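Local structure of A-type flavoprotein (Giardia intestinalis, 2Q9U) at residues K140-H152 / T157-D171. The protein probably transfers electrons through a bound FMN to a diiron centre, as an oxidoreductase that scavenges dioxygen in this parasite. Numbering follows the deposited sequence.
Sequences KRTLKFIPVPLLH and TFTYCPEDKILFSND. With FEO (mu-oxo-diiron), chain G.
His152 and Asp171 meet at the diiron centre: His152 NE2 binds one iron, FE2, at 2.2 Å, and the Asp171 carboxylate bridges both, OD1 on FE1 and OD2 on FE2, each at 2.0 Å. His85 and Glu87 also bind FE2, and Asp89, His90 and His230 bind FE1. A water that accepts from His152 N, part of the cis peptide after Leu151, also lies 3.1 Å from Asp171 OD2.

Toward the hairpin from the site, Val148 CG1 sits over the centre of the Phe158 ring in a CH-pi contact, 3.9 Å from the centroid, while Ser169 CB lies on the opposite face, offset toward the rim. Helix 208-219 packs against Val148 and Leu151. Farther out, strands 142-147 and 157-161 run antiparallel, with Lys144–Tyr160 and Ile146–Phe158 as doubly hydrogen-bonded pairs.

The far end is polar. Glu163, bent at chi2 (77°), turns its carboxylate back to Thr142, taking the backbone N on OE1 (2.7 Å) and the hydroxyl on OE2 through its syn lone pair. Arg141 NE forms a salt bridge with Asp164 OD2 at 2.7 Å, the guanidinium and carboxylate planes 89° apart, and Arg141 NH1 forms another with Asp48.

The metallo-beta-lactamase-like domain thus joins a histidine from the loop after strand 142-147 to an aspartate near strand 166-170; Asp171 ties the two irons together, whereas His152 serves FE2.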
ATOM      1  N   LYS A 140     -40.367 -29.883  11.478  1.00 18.93           N
ATOM      2  CA  LYS A 140     -39.627 -31.127  11.679  1.00 19.63           C
ATOM      3  C   LYS A 140     -38.441 -30.901  12.611  1.00 19.20           C
ATOM      4  O   LYS A 140     -38.055 -31.799  13.368  1.00 19.25           O
ATOM      5  CB  LYS A 140     -39.154 -31.703  10.331  1.00 20.64           C
ATOM      6  CG  LYS A 140     -40.302 -31.970   9.391  1.00 26.84           C
ATOM      7  CD  LYS A 140     -40.140 -33.290   8.640  1.00 32.36           C
ATOM      8  CE  LYS A 140     -41.482 -34.035   8.585  1.00 35.18           C
ATOM      9  NZ  LYS A 140     -41.955 -34.419   9.963  1.00 36.95           N
ATOM     10  N   ARG A 141     -37.879 -29.695  12.572  1.00 17.87           N
ATOM     11  CA  ARG A 141     -36.688 -29.379  13.357  1.00 17.15           C
ATOM     12  C   ARG A 141     -37.033 -28.566  14.604  1.00 16.93           C
ATOM     13  O   ARG A 141     -38.080 -27.920  14.681  1.00 17.00           O
ATOM     14  CB  ARG A 141     -35.636 -28.635  12.500  1.00 17.57           C
ATOM     15  CG  ARG A 141     -35.133 -29.431  11.289  1.00 15.13           C
ATOM     16  CD  ARG A 141     -34.198 -28.579  10.415  1.00 15.37           C
ATOM     17  NE  ARG A 141     -33.859 -29.180   9.118  1.00 15.21           N
ATOM     18  CZ  ARG A 141     -34.656 -29.150   8.047  1.00 17.14           C
ATOM     19  NH1 ARG A 141     -35.879 -28.631   8.129  1.00 15.74           N
ATOM     20  NH2 ARG A 141     -34.249 -29.682   6.892  1.00 18.59           N
ATOM     21  N   THR A 142     -36.162 -28.634  15.594  1.00 16.74           N
ATOM     22  CA  THR A 142     -36.163 -27.683  16.695  1.00 16.45           C
ATOM     23  C   THR A 142     -34.792 -27.002  16.764  1.00 16.64           C
ATOM     24  O   THR A 142     -33.801 -27.513  16.213  1.00 16.61           O
ATOM     25  CB  THR A 142     -36.462 -28.344  18.037  1.00 16.65           C
ATOM     26  OG1 THR A 142     -35.417 -29.271  18.381  1.00 17.36           O
ATOM     27  CG2 THR A 142     -37.817 -29.081  17.996  1.00 16.79           C
ATOM     28  N   LEU A 143     -34.753 -25.849  17.413  1.00 16.00           N
ATOM     29  CA  LEU A 143     -33.511 -25.094  17.606  1.00 15.87           C
ATOM     30  C   LEU A 143     -33.290 -24.773  19.070  1.00 15.47           C
ATOM     31  O   LEU A 143     -34.237 -24.372  19.783  1.00 14.93           O
ATOM     32  CB  LEU A 143     -33.554 -23.789  16.809  1.00 15.48           C
ATOM     33  CG  LEU A 143     -33.695 -23.880  15.287  1.00 16.59           C
ATOM     34  CD1 LEU A 143     -33.768 -22.484  14.713  1.00 16.73           C
ATOM     35  CD2 LEU A 143     -32.531 -24.670  14.687  1.00 16.78           C
ATOM     36  N   LYS A 144     -32.039 -24.972  19.512  1.00 15.27           N
ATOM     37  CA  LYS A 144     -31.559 -24.617  20.848  1.00 15.14           C
ATOM     38  C   LYS A 144     -30.516 -23.501  20.719  1.00 15.13           C
ATOM     39  O   LYS A 144     -29.931 -23.300  19.639  1.00 15.38           O
ATOM     40  CB  LYS A 144     -30.914 -25.826  21.539  1.00 15.33           C
ATOM     41  CG  LYS A 144     -31.786 -27.084  21.524  1.00 18.36           C
ATOM     42  CD  LYS A 144     -32.923 -26.996  22.537  1.00 21.38           C
ATOM     43  CE  LYS A 144     -32.437 -27.301  23.952  1.00 21.74           C
ATOM     44  NZ  LYS A 144     -32.253 -26.029  24.651  1.00 26.25           N
ATOM     45  N   PHE A 145     -30.248 -22.826  21.831  1.00 14.30           N
ATOM     46  CA  PHE A 145     -29.425 -21.631  21.832  1.00 14.74           C
ATOM     47  C   PHE A 145     -28.393 -21.765  22.913  1.00 15.10           C
ATOM     48  O   PHE A 145     -28.706 -22.112  24.040  1.00 15.86           O
ATOM     49  CB  PHE A 145     -30.333 -20.402  22.007  1.00 14.26           C
ATOM     50  CG  PHE A 145     -31.438 -20.378  20.994  1.00 14.74           C
ATOM     51  CD1 PHE A 145     -31.184 -19.931  19.702  1.00 15.01           C
ATOM     52  CD2 PHE A 145     -32.695 -20.943  21.283  1.00 15.97           C
ATOM     53  CE1 PHE A 145     -32.187 -19.955  18.730  1.00 15.49           C
ATOM     54  CE2 PHE A 145     -33.694 -20.983  20.322  1.00 15.45           C
ATOM     55  CZ  PHE A 145     -33.449 -20.493  19.045  1.00 16.76           C
ATOM     56  N   ILE A 146     -27.141 -21.547  22.546  1.00 14.56           N
ATOM     57  CA  ILE A 146     -26.034 -21.697  23.475  1.00 14.10           C
ATOM     58  C   ILE A 146     -25.317 -20.335  23.600  1.00 13.81           C
ATOM     59  O   ILE A 146     -24.510 -19.958  22.716  1.00 13.34           O
ATOM     60  CB  ILE A 146     -25.027 -22.767  22.991  1.00 14.44           C
ATOM     61  CG1 ILE A 146     -25.702 -24.140  22.789  1.00 13.73           C
ATOM     62  CG2 ILE A 146     -23.877 -22.845  23.977  1.00 14.85           C
ATOM     63  CD1 ILE A 146     -24.842 -25.161  21.967  1.00 14.26           C
ATOM     64  N   PRO A 147     -25.617 -19.582  24.671  1.00 14.39           N
ATOM     65  CA  PRO A 147     -24.901 -18.331  24.870  1.00 15.12           C
ATOM     66  C   PRO A 147     -23.416 -18.632  25.055  1.00 15.11           C
ATOM     67  O   PRO A 147     -23.036 -19.602  25.745  1.00 15.57           O
ATOM     68  CB  PRO A 147     -25.530 -17.766  26.150  1.00 15.58           C
ATOM     69  CG  PRO A 147     -26.934 -18.380  26.162  1.00 15.19           C
ATOM     70  CD  PRO A 147     -26.620 -19.800  25.738  1.00 14.15           C
ATOM     71  N   VAL A 148     -22.580 -17.866  24.375  1.00 15.18           N
ATOM     72  CA  VAL A 148     -21.131 -17.971  24.584  1.00 14.79           C
ATOM     73  C   VAL A 148     -20.620 -16.545  24.905  1.00 14.59           C
ATOM     74  O   VAL A 148     -19.903 -15.956  24.118  1.00 14.73           O
ATOM     75  CB  VAL A 148     -20.406 -18.636  23.362  1.00 15.40           C
ATOM     76  CG1 VAL A 148     -20.756 -20.179  23.220  1.00 15.37           C
ATOM     77  CG2 VAL A 148     -20.735 -17.909  22.063  1.00 14.47           C
ATOM     78  N   PRO A 149     -21.018 -15.973  26.060  1.00 15.39           N
ATOM     79  CA  PRO A 149     -20.641 -14.574  26.312  1.00 15.67           C
ATOM     80  C   PRO A 149     -19.130 -14.367  26.320  1.00 15.35           C
ATOM     81  O   PRO A 149     -18.395 -15.195  26.848  1.00 15.08           O
ATOM     82  CB  PRO A 149     -21.224 -14.290  27.707  1.00 16.27           C
ATOM     83  CG  PRO A 149     -21.424 -15.628  28.325  1.00 16.03           C
ATOM     84  CD  PRO A 149     -21.821 -16.515  27.174  1.00 15.40           C
ATOM     85  N   LEU A 150     -18.709 -13.266  25.698  1.00 15.32           N
ATOM     86  CA  LEU A 150     -17.311 -12.923  25.449  1.00 16.20           C
ATOM     87  C   LEU A 150     -16.573 -13.966  24.611  1.00 15.90           C
ATOM     88  O   LEU A 150     -15.377 -14.199  24.795  1.00 16.65           O
ATOM     89  CB  LEU A 150     -16.543 -12.540  26.730  1.00 16.83           C
ATOM     90  CG  LEU A 150     -16.971 -11.242  27.429  1.00 18.35           C
ATOM     91  CD1 LEU A 150     -16.162 -11.087  28.712  1.00 21.78           C
ATOM     92  CD2 LEU A 150     -16.815  -9.982  26.523  1.00 20.87           C
ATOM     93  N   LEU A 151     -17.293 -14.569  23.659  1.00 15.07           N
ATOM     94  CA  LEU A 151     -16.673 -15.367  22.606  1.00 14.92           C
ATOM     95  C   LEU A 151     -17.285 -14.964  21.262  1.00 14.76           C
ATOM     96  O   LEU A 151     -17.989 -15.768  20.642  1.00 13.74           O
ATOM     97  CB  LEU A 151     -16.862 -16.887  22.865  1.00 15.02           C
ATOM     98  CG  LEU A 151     -15.986 -17.849  22.047  1.00 15.14           C
ATOM     99  CD1 LEU A 151     -14.531 -17.691  22.482  1.00 14.40           C
ATOM    100  CD2 LEU A 151     -16.456 -19.332  22.227  1.00 15.88           C
ATOM    101  N   HIS A 152     -17.025 -13.731  20.802  1.00 14.27           N
ATOM    102  CA  HIS A 152     -16.128 -12.770  21.459  1.00 14.57           C
ATOM    103  C   HIS A 152     -16.849 -11.519  22.028  1.00 15.18           C
ATOM    104  O   HIS A 152     -16.187 -10.633  22.597  1.00 14.38           O
ATOM    105  CB  HIS A 152     -15.040 -12.329  20.456  1.00 15.66           C
ATOM    106  CG  HIS A 152     -15.591 -11.569  19.298  1.00 15.32           C
ATOM    107  ND1 HIS A 152     -15.435 -10.205  19.158  1.00 19.10           N
ATOM    108  CD2 HIS A 152     -16.356 -11.973  18.251  1.00 16.88           C
ATOM    109  CE1 HIS A 152     -16.056  -9.805  18.060  1.00 19.24           C
ATOM    110  NE2 HIS A 152     -16.630 -10.860  17.499  1.00 18.02           N
ATOM    111  N   THR A 157     -23.647 -15.943  20.590  1.00 12.53           N
ATOM    112  CA  THR A 157     -24.493 -17.108  20.814  1.00 13.93           C
ATOM    113  C   THR A 157     -24.164 -18.118  19.720  1.00 13.49           C
ATOM    114  O   THR A 157     -23.752 -17.706  18.624  1.00 13.76           O
ATOM    115  CB  THR A 157     -26.010 -16.713  20.665  1.00 14.00           C
ATOM    116  OG1 THR A 157     -26.262 -15.448  21.315  1.00 16.39           O
ATOM    117  CG2 THR A 157     -26.935 -17.790  21.253  1.00 13.90           C
ATOM    118  N   PHE A 158     -24.333 -19.412  20.012  1.00 12.63           N
ATOM    119  CA  PHE A 158     -24.430 -20.456  18.983  1.00 12.65           C
ATOM    120  C   PHE A 158     -25.878 -20.983  18.911  1.00 12.27           C
ATOM    121  O   PHE A 158     -26.607 -20.969  19.917  1.00 12.35           O
ATOM    122  CB  PHE A 158     -23.580 -21.686  19.308  1.00 11.74           C
ATOM    123  CG  PHE A 158     -22.092 -21.457  19.401  1.00 13.73           C
ATOM    124  CD1 PHE A 158     -21.471 -20.309  18.876  1.00 13.24           C
ATOM    125  CD2 PHE A 158     -21.293 -22.439  20.014  1.00 15.12           C
ATOM    126  CE1 PHE A 158     -20.078 -20.155  18.963  1.00 15.64           C
ATOM    127  CE2 PHE A 158     -19.891 -22.289  20.104  1.00 14.15           C
ATOM    128  CZ  PHE A 158     -19.290 -21.131  19.565  1.00 13.74           C
ATOM    129  N   THR A 159     -26.277 -21.459  17.735  1.00 12.09           N
ATOM    130  CA  THR A 159     -27.593 -22.111  17.560  1.00 11.99           C
ATOM    131  C   THR A 159     -27.378 -23.560  17.177  1.00 12.79           C
ATOM    132  O   THR A 159     -26.553 -23.899  16.321  1.00 12.68           O
ATOM    133  CB  THR A 159     -28.493 -21.365  16.532  1.00 12.04           C
ATOM    134  OG1 THR A 159     -28.694 -20.025  16.960  1.00 12.94           O
ATOM    135  CG2 THR A 159     -29.870 -22.039  16.369  1.00 11.68           C
ATOM    136  N   TYR A 160     -28.104 -24.444  17.848  1.00 13.01           N
ATOM    137  CA  TYR A 160     -27.890 -25.856  17.654  1.00 12.70           C
ATOM    138  C   TYR A 160     -29.188 -26.540  17.203  1.00 13.75           C
ATOM    139  O   TYR A 160     -30.245 -26.311  17.790  1.00 13.50           O
ATOM    140  CB  TYR A 160     -27.350 -26.477  18.950  1.00 12.90           C
ATOM    141  CG  TYR A 160     -27.279 -27.985  18.862  1.00 14.06           C
ATOM    142  CD1 TYR A 160     -26.370 -28.606  18.004  1.00 14.61           C
ATOM    143  CD2 TYR A 160     -28.145 -28.802  19.614  1.00 15.23           C
ATOM    144  CE1 TYR A 160     -26.305 -30.003  17.891  1.00 12.48           C
ATOM    145  CE2 TYR A 160     -28.071 -30.198  19.520  1.00 13.51           C
ATOM    146  CZ  TYR A 160     -27.160 -30.786  18.669  1.00 13.27           C
ATOM    147  OH  TYR A 160     -27.078 -32.159  18.558  1.00 14.16           O
ATOM    148  N   CYS A 161     -29.115 -27.351  16.149  1.00 13.62           N
ATOM    149  CA  CYS A 161     -30.283 -28.115  15.732  1.00 14.08           C
ATOM    150  C   CYS A 161     -30.083 -29.591  16.078  1.00 14.54           C
ATOM    151  O   CYS A 161     -29.258 -30.258  15.463  1.00 13.82           O
ATOM    152  CB  CYS A 161     -30.546 -27.931  14.233  1.00 13.44           C
ATOM    153  SG  CYS A 161     -31.924 -29.005  13.621  1.00 15.97           S
ATOM    154  N   PRO A 162     -30.838 -30.102  17.076  1.00 14.92           N
ATOM    155  CA  PRO A 162     -30.666 -31.481  17.538  1.00 14.90           C
ATOM    156  C   PRO A 162     -31.014 -32.559  16.510  1.00 15.70           C
ATOM    157  O   PRO A 162     -30.402 -33.624  16.550  1.00 16.79           O
ATOM    158  CB  PRO A 162     -31.623 -31.579  18.748  1.00 15.10           C
ATOM    159  CG  PRO A 162     -31.945 -30.166  19.121  1.00 15.99           C
ATOM    160  CD  PRO A 162     -31.863 -29.377  17.852  1.00 14.44           C
ATOM    161  N   GLU A 163     -31.996 -32.309  15.630  1.00 15.41           N
ATOM    162  CA  GLU A 163     -32.435 -33.319  14.646  1.00 16.35           C
ATOM    163  C   GLU A 163     -31.413 -33.566  13.554  1.00 16.58           C
ATOM    164  O   GLU A 163     -31.208 -34.710  13.155  1.00 16.71           O
ATOM    165  CB  GLU A 163     -33.791 -32.973  13.994  1.00 16.87           C
ATOM    166  CG  GLU A 163     -34.982 -32.911  14.968  1.00 18.55           C
ATOM    167  CD  GLU A 163     -34.991 -31.637  15.770  1.00 21.61           C
ATOM    168  OE1 GLU A 163     -34.350 -30.660  15.300  1.00 21.67           O
ATOM    169  OE2 GLU A 163     -35.629 -31.598  16.855  1.00 20.71           O
ATOM    170  N   ASP A 164     -30.792 -32.488  13.068  1.00 15.78           N
ATOM    171  CA  ASP A 164     -29.807 -32.564  12.000  1.00 15.58           C
ATOM    172  C   ASP A 164     -28.346 -32.521  12.490  1.00 14.69           C
ATOM    173  O   ASP A 164     -27.419 -32.712  11.693  1.00 14.72           O
ATOM    174  CB  ASP A 164     -30.076 -31.459  10.977  1.00 16.71           C
ATOM    175  CG  ASP A 164     -31.379 -31.681  10.198  1.00 18.09           C
ATOM    176  OD1 ASP A 164     -32.013 -32.735  10.394  1.00 20.50           O
ATOM    177  OD2 ASP A 164     -31.763 -30.807   9.401  1.00 17.61           O
ATOM    178  N   LYS A 165     -28.162 -32.272  13.792  1.00 13.68           N
ATOM    179  CA  LYS A 165     -26.852 -32.282  14.449  1.00 13.83           C
ATOM    180  C   LYS A 165     -25.992 -31.135  13.891  1.00 13.81           C
ATOM    181  O   LYS A 165     -24.780 -31.297  13.649  1.00 12.25           O
ATOM    182  CB  LYS A 165     -26.137 -33.639  14.293  1.00 13.02           C
ATOM    183  CG  LYS A 165     -27.012 -34.896  14.677  1.00 14.85           C
ATOM    184  CD  LYS A 165     -27.456 -34.884  16.169  1.00 15.95           C
ATOM    185  CE  LYS A 165     -28.256 -36.142  16.544  1.00 15.18           C
ATOM    186  NZ  LYS A 165     -29.605 -36.152  15.851  1.00 17.60           N
ATOM    187  N   ILE A 166     -26.638 -29.986  13.708  1.00 13.24           N
ATOM    188  CA  ILE A 166     -25.966 -28.797  13.158  1.00 12.93           C
ATOM    189  C   ILE A 166     -25.679 -27.785  14.244  1.00 12.25           C
ATOM    190  O   ILE A 166     -26.577 -27.387  14.997  1.00 13.64           O
ATOM    191  CB  ILE A 166     -26.835 -28.057  12.130  1.00 13.45           C
ATOM    192  CG1 ILE A 166     -27.329 -28.974  11.010  1.00 14.43           C
ATOM    193  CG2 ILE A 166     -26.049 -26.881  11.503  1.00 14.24           C
ATOM    194  CD1 ILE A 166     -28.614 -28.435  10.364  1.00 17.24           C
ATOM    195  N   LEU A 167     -24.441 -27.313  14.293  1.00 11.48           N
ATOM    196  CA  LEU A 167     -24.116 -26.182  15.131  1.00 10.98           C
ATOM    197  C   LEU A 167     -23.929 -24.962  14.218  1.00 11.40           C
ATOM    198  O   LEU A 167     -23.003 -24.932  13.380  1.00 12.53           O
ATOM    199  CB  LEU A 167     -22.833 -26.463  15.925  1.00 11.09           C
ATOM    200  CG  LEU A 167     -22.423 -25.341  16.886  1.00 11.74           C
ATOM    201  CD1 LEU A 167     -23.430 -25.178  18.027  1.00 13.08           C
ATOM    202  CD2 LEU A 167     -20.997 -25.517  17.449  1.00 11.38           C
ATOM    203  N   PHE A 168     -24.785 -23.968  14.364  1.00 10.75           N
ATOM    204  CA  PHE A 168     -24.573 -22.682  13.664  1.00 11.02           C
ATOM    205  C   PHE A 168     -23.711 -21.851  14.601  1.00 11.10           C
ATOM    206  O   PHE A 168     -24.196 -21.324  15.620  1.00 11.69           O
ATOM    207  CB  PHE A 168     -25.914 -21.987  13.399  1.00 10.05           C
ATOM    208  CG  PHE A 168     -26.813 -22.740  12.452  1.00 11.82           C
ATOM    209  CD1 PHE A 168     -26.663 -22.606  11.069  1.00 11.68           C
ATOM    210  CD2 PHE A 168     -27.829 -23.555  12.940  1.00  9.17           C
ATOM    211  CE1 PHE A 168     -27.498 -23.300  10.177  1.00 12.38           C
ATOM    212  CE2 PHE A 168     -28.670 -24.236  12.069  1.00 10.35           C
ATOM    213  CZ  PHE A 168     -28.512 -24.117  10.688  1.00  9.55           C
ATOM    214  N   SER A 169     -22.418 -21.783  14.307  1.00 10.91           N
ATOM    215  CA  SER A 169     -21.479 -21.274  15.311  1.00 11.42           C
ATOM    216  C   SER A 169     -21.167 -19.784  15.176  1.00 10.83           C
ATOM    217  O   SER A 169     -20.400 -19.249  15.954  1.00 10.39           O
ATOM    218  CB  SER A 169     -20.171 -22.081  15.261  1.00 11.40           C
ATOM    219  OG  SER A 169     -19.635 -22.035  13.947  1.00 10.43           O
ATOM    220  N   ASN A 170     -21.720 -19.143  14.153  1.00 11.86           N
ATOM    221  CA  ASN A 170     -21.490 -17.704  13.932  1.00 11.49           C
ATOM    222  C   ASN A 170     -19.960 -17.453  13.793  1.00 12.14           C
ATOM    223  O   ASN A 170     -19.319 -18.143  12.993  1.00 12.56           O
ATOM    224  CB  ASN A 170     -22.198 -16.891  15.048  1.00 11.48           C
ATOM    225  CG  ASN A 170     -22.173 -15.397  14.810  1.00 13.28           C
ATOM    226  OD1 ASN A 170     -21.473 -14.665  15.504  1.00 11.83           O
ATOM    227  ND2 ASN A 170     -22.931 -14.940  13.826  1.00 11.06           N
ATOM    228  N   ASP A 171     -19.377 -16.518  14.540  1.00 12.33           N
ATOM    229  CA  ASP A 171     -17.951 -16.220  14.440  1.00 11.93           C
ATOM    230  C   ASP A 171     -17.122 -17.456  14.796  1.00 11.99           C
ATOM    231  O   ASP A 171     -16.014 -17.691  14.245  1.00 11.23           O
ATOM    232  CB  ASP A 171     -17.549 -15.079  15.383  1.00 11.91           C
ATOM    233  CG  ASP A 171     -17.798 -13.675  14.795  1.00 14.16           C
ATOM    234  OD1 ASP A 171     -17.870 -13.472  13.548  1.00 11.62           O
ATOM    235  OD2 ASP A 171     -17.900 -12.758  15.628  1.00 14.09           O
TER
HETATM  236 FE1  FEO G 701     -17.908 -11.783  12.423  1.00 11.41          FE
HETATM  237 FE2  FEO G 701     -17.858 -10.712  15.709  1.00 14.54          FE
HETATM  238  O   FEO G 701     -18.519 -10.669  13.765  1.00 11.74           O
HETATM  239  O   HOH W   1     -19.109 -13.652  18.282  1.00 17.47           O